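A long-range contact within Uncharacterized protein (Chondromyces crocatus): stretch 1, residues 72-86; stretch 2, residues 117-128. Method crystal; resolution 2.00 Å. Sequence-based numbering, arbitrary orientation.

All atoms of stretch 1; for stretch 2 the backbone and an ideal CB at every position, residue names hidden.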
# COMPACT_ATOMS: atom_id res chain seq x y z
N ALA A 72 -10.61 3.72 13.31
CA ALA A 72 -9.34 4.41 13.25
C ALA A 72 -8.44 3.95 14.40
O ALA A 72 -8.93 3.62 15.48
CB ALA A 72 -9.55 5.92 13.31
N PRO A 73 -7.12 3.90 14.18
CA PRO A 73 -6.23 3.37 15.22
C PRO A 73 -6.25 4.24 16.47
O PRO A 73 -6.33 5.47 16.39
CB PRO A 73 -4.86 3.37 14.55
CG PRO A 73 -4.97 4.36 13.43
CD PRO A 73 -6.39 4.28 12.96
N ALA A 74 -6.18 3.58 17.63
CA ALA A 74 -6.07 4.31 18.89
C ALA A 74 -4.70 4.96 19.03
O ALA A 74 -4.58 6.01 19.67
CB ALA A 74 -6.34 3.37 20.06
N PHE A 75 -3.67 4.37 18.43
CA PHE A 75 -2.31 4.88 18.52
C PHE A 75 -1.74 5.05 17.13
O PHE A 75 -1.74 4.10 16.33
CB PHE A 75 -1.42 3.95 19.35
CG PHE A 75 -1.89 3.78 20.77
CD1 PHE A 75 -1.55 4.71 21.73
CD2 PHE A 75 -2.67 2.70 21.13
CE1 PHE A 75 -1.98 4.57 23.04
CE2 PHE A 75 -3.11 2.55 22.43
CZ PHE A 75 -2.76 3.48 23.39
N GLU A 76 -1.25 6.25 16.84
CA GLU A 76 -0.62 6.52 15.56
C GLU A 76 0.71 5.77 15.45
O GLU A 76 1.32 5.38 16.45
CB GLU A 76 -0.39 8.03 15.39
CG GLU A 76 0.70 8.58 16.30
CD GLU A 76 0.61 10.09 16.47
OE1 GLU A 76 -0.30 10.71 15.88
OE2 GLU A 76 1.45 10.66 17.20
N MET A 77 1.14 5.57 14.21
CA MET A 77 2.48 5.04 13.96
C MET A 77 3.52 5.91 14.65
O MET A 77 3.56 7.13 14.46
CB MET A 77 2.72 4.97 12.45
CG MET A 77 4.09 4.46 12.03
SD MET A 77 4.33 4.78 10.28
CE MET A 77 5.76 3.76 9.91
N VAL A 78 4.36 5.27 15.46
CA VAL A 78 5.19 6.00 16.42
C VAL A 78 6.15 6.95 15.70
O VAL A 78 6.27 8.13 16.08
CB VAL A 78 5.94 5.00 17.33
CG1 VAL A 78 7.17 5.64 17.94
CG2 VAL A 78 5.01 4.48 18.42
N ASN A 79 6.84 6.47 14.67
CA ASN A 79 7.85 7.27 13.97
C ASN A 79 7.33 7.88 12.67
O ASN A 79 8.13 8.23 11.80
CB ASN A 79 9.09 6.42 13.70
CG ASN A 79 8.77 5.09 13.04
OD1 ASN A 79 7.65 4.59 13.14
ND2 ASN A 79 9.76 4.53 12.35
N ALA A 80 6.02 8.02 12.53
CA ALA A 80 5.45 8.56 11.30
C ALA A 80 5.82 10.02 11.12
O ALA A 80 5.75 10.82 12.05
CB ALA A 80 3.92 8.41 11.31
N ASP A 81 6.20 10.37 9.89
CA ASP A 81 6.42 11.76 9.50
C ASP A 81 5.24 12.35 8.75
O ASP A 81 5.12 13.58 8.68
CB ASP A 81 7.67 11.88 8.61
CG ASP A 81 8.93 11.44 9.31
OD1 ASP A 81 9.17 11.90 10.45
OD2 ASP A 81 9.68 10.63 8.74
N VAL A 82 4.37 11.51 8.19
CA VAL A 82 3.24 11.97 7.40
C VAL A 82 2.08 11.00 7.63
O VAL A 82 2.28 9.81 7.88
CB VAL A 82 3.60 12.08 5.90
CG1 VAL A 82 3.94 10.72 5.32
CG2 VAL A 82 2.48 12.76 5.11
N SER A 83 0.87 11.54 7.59
CA SER A 83 -0.35 10.77 7.79
C SER A 83 -1.43 11.37 6.90
O SER A 83 -1.70 12.57 6.98
CB SER A 83 -0.78 10.81 9.26
OG SER A 83 -2.07 10.25 9.45
N GLU A 84 -2.02 10.55 6.04
CA GLU A 84 -3.07 11.04 5.16
C GLU A 84 -4.25 10.08 5.17
O GLU A 84 -4.07 8.86 5.08
CB GLU A 84 -2.56 11.28 3.73
CG GLU A 84 -2.38 10.06 2.86
CD GLU A 84 -1.96 10.44 1.46
OE1 GLU A 84 -2.55 11.39 0.91
OE2 GLU A 84 -1.05 9.79 0.91
N LEU A 85 -5.44 10.64 5.30
CA LEU A 85 -6.68 9.87 5.30
C LEU A 85 -7.24 9.84 3.89
O LEU A 85 -7.61 10.88 3.34
CB LEU A 85 -7.68 10.48 6.28
CG LEU A 85 -8.84 9.62 6.79
CD1 LEU A 85 -8.31 8.39 7.51
CD2 LEU A 85 -9.75 10.43 7.71
N VAL A 86 -7.29 8.65 3.30
CA VAL A 86 -7.92 8.47 1.99
C VAL A 86 -8.94 7.35 2.09
O VAL A 86 -9.46 7.07 3.17
CB VAL A 86 -6.88 8.19 0.89
CG1 VAL A 86 -6.04 9.43 0.62
CG2 VAL A 86 -5.99 7.02 1.29
N UNK A 117 -13.71 1.30 2.12
CA UNK A 117 -12.95 1.44 3.35
C UNK A 117 -12.31 2.81 3.42
O UNK A 117 -11.79 3.32 2.42
CB UNK A 117 -11.88 0.35 3.46
N UNK A 118 -12.34 3.40 4.61
CA UNK A 118 -11.43 4.50 4.90
C UNK A 118 -10.02 3.94 5.05
O UNK A 118 -9.82 2.83 5.54
CB UNK A 118 -11.86 5.25 6.16
N UNK A 119 -9.04 4.71 4.60
CA UNK A 119 -7.66 4.25 4.54
C UNK A 119 -6.77 5.31 5.16
O UNK A 119 -6.81 6.48 4.75
CB UNK A 119 -7.23 3.95 3.10
N UNK A 120 -5.97 4.92 6.14
CA UNK A 120 -4.96 5.79 6.72
C UNK A 120 -3.60 5.34 6.21
O UNK A 120 -3.18 4.20 6.45
CB UNK A 120 -5.01 5.77 8.25
N UNK A 121 -2.92 6.23 5.49
CA UNK A 121 -1.53 6.01 5.10
C UNK A 121 -0.63 6.72 6.10
O UNK A 121 -0.62 7.95 6.17
CB UNK A 121 -1.27 6.51 3.68
N UNK A 122 0.12 5.94 6.87
CA UNK A 122 1.14 6.46 7.76
C UNK A 122 2.50 6.06 7.21
O UNK A 122 2.72 4.88 6.90
CB UNK A 122 0.95 5.95 9.19
N UNK A 123 3.41 7.02 7.09
CA UNK A 123 4.71 6.75 6.52
C UNK A 123 5.79 7.47 7.31
O UNK A 123 5.60 8.61 7.76
CB UNK A 123 4.75 7.17 5.05
N UNK A 124 6.92 6.80 7.47
CA UNK A 124 8.10 7.36 8.14
C UNK A 124 9.18 7.56 7.08
O UNK A 124 9.79 6.60 6.61
CB UNK A 124 8.59 6.45 9.27
N UNK A 125 9.39 8.82 6.68
CA UNK A 125 10.50 9.13 5.78
C UNK A 125 11.83 8.81 6.45
O UNK A 125 12.79 8.39 5.78
CB UNK A 125 10.46 10.60 5.36
N UNK A 126 11.91 9.00 7.77
CA UNK A 126 13.13 8.66 8.50
C UNK A 126 13.44 7.17 8.39
O UNK A 126 14.59 6.78 8.16
CB UNK A 126 13.00 9.06 9.97
N UNK A 127 12.42 6.32 8.56
CA UNK A 127 12.64 4.89 8.44
C UNK A 127 12.89 4.49 6.99
O UNK A 127 13.74 3.63 6.72
CB UNK A 127 11.44 4.12 9.00
N UNK A 128 12.15 5.09 6.06
CA UNK A 128 12.36 4.81 4.64
C UNK A 128 13.81 5.05 4.23
O UNK A 128 14.42 4.23 3.53
CB UNK A 128 11.43 5.67 3.79

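Position 117 has nothing of stretch 1 within 5.5 Å of its ideal CB, so this contact hardly constrains it; it is Tyr 117, whose ring leads away. At 118 the CB points sideways, 4.2 Å from Val 86 O. Many residues with an aliphatic stem would do; Arg 118 lays its CD 4.2 Å from Leu 85 CD2.

Position 119 is an extended, hydrogen-bonded partner of Val 86, its CB 3.8 Å from Val 86 CG2. A beta-branched aliphatic suits both strand and neighbour, and Val 119 is found, while the backbone N of Val 119 donates to Val 86 O at 2.8 Å.

At 120 the CB turns to the face carrying Ser 83 and Leu 85, with Leu 85 CD1 and Pro 73 CD in reach. Leucine, isoleucine or methionine could bridge them. Leu 120 does: its CD1 lies 4.1 Å from Leu 85 CD1, and its CD2 3.8 Å from Pro 73 CG.

Position 121 pairs with Glu 84, whose CG is 3.8 Å from the CB. A carboxylate on the same face calls for lysine or arginine. Arg 121 answers with a salt bridge, its NE to Glu 84 OE2 at a very short 2.4 Å, the carboxylate oxygen lying at the guanidinium edge.

At 122 the CB sits 3.7 Å from Met 77 SD and 4.4 Å from Ala 80 CB, which would favour an apolar residue; farther along lies the backbone N of Met 77, a donor that a long acceptor, Glu or Gln, could reach. Glu 122 takes it: Met 77 N donates to Glu 122 OE1 at 2.7 Å. A water bonded to OE2 also donates to Phe 75 O.

The CB of 123 lies 3.7 Å from Val 82 CG1, so aliphatic or aromatic groups fit. The residue is Trp 123, and its backbone O accepts from both Asp 81 N and Val 82 N.

At 124 the CB is a tight 3.1 Å from Asn 79 O, and a helix follows. A small donor that can also cap is ideal: serine, perhaps threonine. Ser 124 OG donates to Asn 79 O at 2.9 Å and accepts from the backbone N of position 127 at 3.0 Å, the capping bond.

Positions 125 and 126 meet Asp 81 OD2 through backbone, leaving the side chains freer. They are Val 125 and His 126; His 126 N donates to Asp 81 OD2 at 2.9 Å. At 127, Asn 79 ND2 is 3.8 Å from the CB, inviting a polar group; Glu 127 OE1 shares a water with that ND2. Position 128, out of reach, is Glu 128.

Stretch 2 (117-128) YRVLREWSVHEE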
# COMPACT_ATOMS: atom_id res chain seq x y z
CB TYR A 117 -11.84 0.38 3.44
CG TYR A 117 -12.36 -1.02 3.64
CD1 TYR A 117 -12.58 -1.52 4.91
CD2 TYR A 117 -12.65 -1.83 2.55
CE1 TYR A 117 -13.07 -2.80 5.10
CE2 TYR A 117 -13.14 -3.11 2.73
CZ TYR A 117 -13.34 -3.59 4.00
OH TYR A 117 -13.83 -4.87 4.18
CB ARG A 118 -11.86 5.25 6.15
CG ARG A 118 -12.01 6.75 5.93
CD ARG A 118 -12.68 7.46 7.09
NE ARG A 118 -14.11 7.22 7.17
CZ ARG A 118 -15.02 7.83 6.40
NH1 ARG A 118 -16.31 7.55 6.54
NH2 ARG A 118 -14.62 8.70 5.48
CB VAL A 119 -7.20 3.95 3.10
CG1 VAL A 119 -5.71 3.62 3.07
CG2 VAL A 119 -8.01 2.81 2.52
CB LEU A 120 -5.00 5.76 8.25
CG LEU A 120 -4.01 6.71 8.93
CD1 LEU A 120 -4.43 8.15 8.68
CD2 LEU A 120 -3.94 6.42 10.42
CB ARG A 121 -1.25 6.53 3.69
CG ARG A 121 0.24 6.54 3.36
CD ARG A 121 0.53 7.18 2.02
NE ARG A 121 0.68 8.63 2.10
CZ ARG A 121 1.86 9.24 2.20
NH1 ARG A 121 2.97 8.52 2.23
NH2 ARG A 121 1.93 10.56 2.26
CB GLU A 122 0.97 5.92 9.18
CG GLU A 122 -0.33 6.35 9.84
CD GLU A 122 -0.51 5.76 11.22
OE1 GLU A 122 -0.39 6.50 12.21
OE2 GLU A 122 -0.78 4.54 11.30
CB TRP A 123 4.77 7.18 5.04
CG TRP A 123 5.91 6.59 4.31
CD1 TRP A 123 7.14 7.15 4.11
CD2 TRP A 123 5.95 5.31 3.67
NE1 TRP A 123 7.94 6.31 3.38
CE2 TRP A 123 7.23 5.17 3.10
CE3 TRP A 123 5.03 4.27 3.53
CZ2 TRP A 123 7.61 4.02 2.40
CZ3 TRP A 123 5.40 3.14 2.83
CH2 TRP A 123 6.68 3.03 2.27
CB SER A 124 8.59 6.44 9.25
OG SER A 124 9.78 6.94 9.83
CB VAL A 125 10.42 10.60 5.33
CG1 VAL A 125 11.56 10.94 4.40
CG2 VAL A 125 9.08 10.87 4.65
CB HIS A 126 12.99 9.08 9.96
CG HIS A 126 14.28 9.09 10.71
ND1 HIS A 126 14.53 8.26 11.79
CD2 HIS A 126 15.40 9.83 10.54
CE1 HIS A 126 15.74 8.49 12.25
NE2 HIS A 126 16.30 9.43 11.51
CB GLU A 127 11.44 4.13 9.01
CG GLU A 127 11.65 2.62 9.14
CD GLU A 127 12.62 2.26 10.24
OE1 GLU A 127 12.89 3.11 11.11
OE2 GLU A 127 13.10 1.10 10.26
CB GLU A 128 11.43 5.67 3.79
CG GLU A 128 11.77 5.65 2.30
CD GLU A 128 11.10 6.77 1.52
OE1 GLU A 128 9.97 7.16 1.88
OE2 GLU A 128 11.72 7.25 0.55
O HOH W 1 -1.58 3.07 13.52
O HOH W 2 12.58 5.78 12.35
O HOH W 3 -0.76 9.04 12.11
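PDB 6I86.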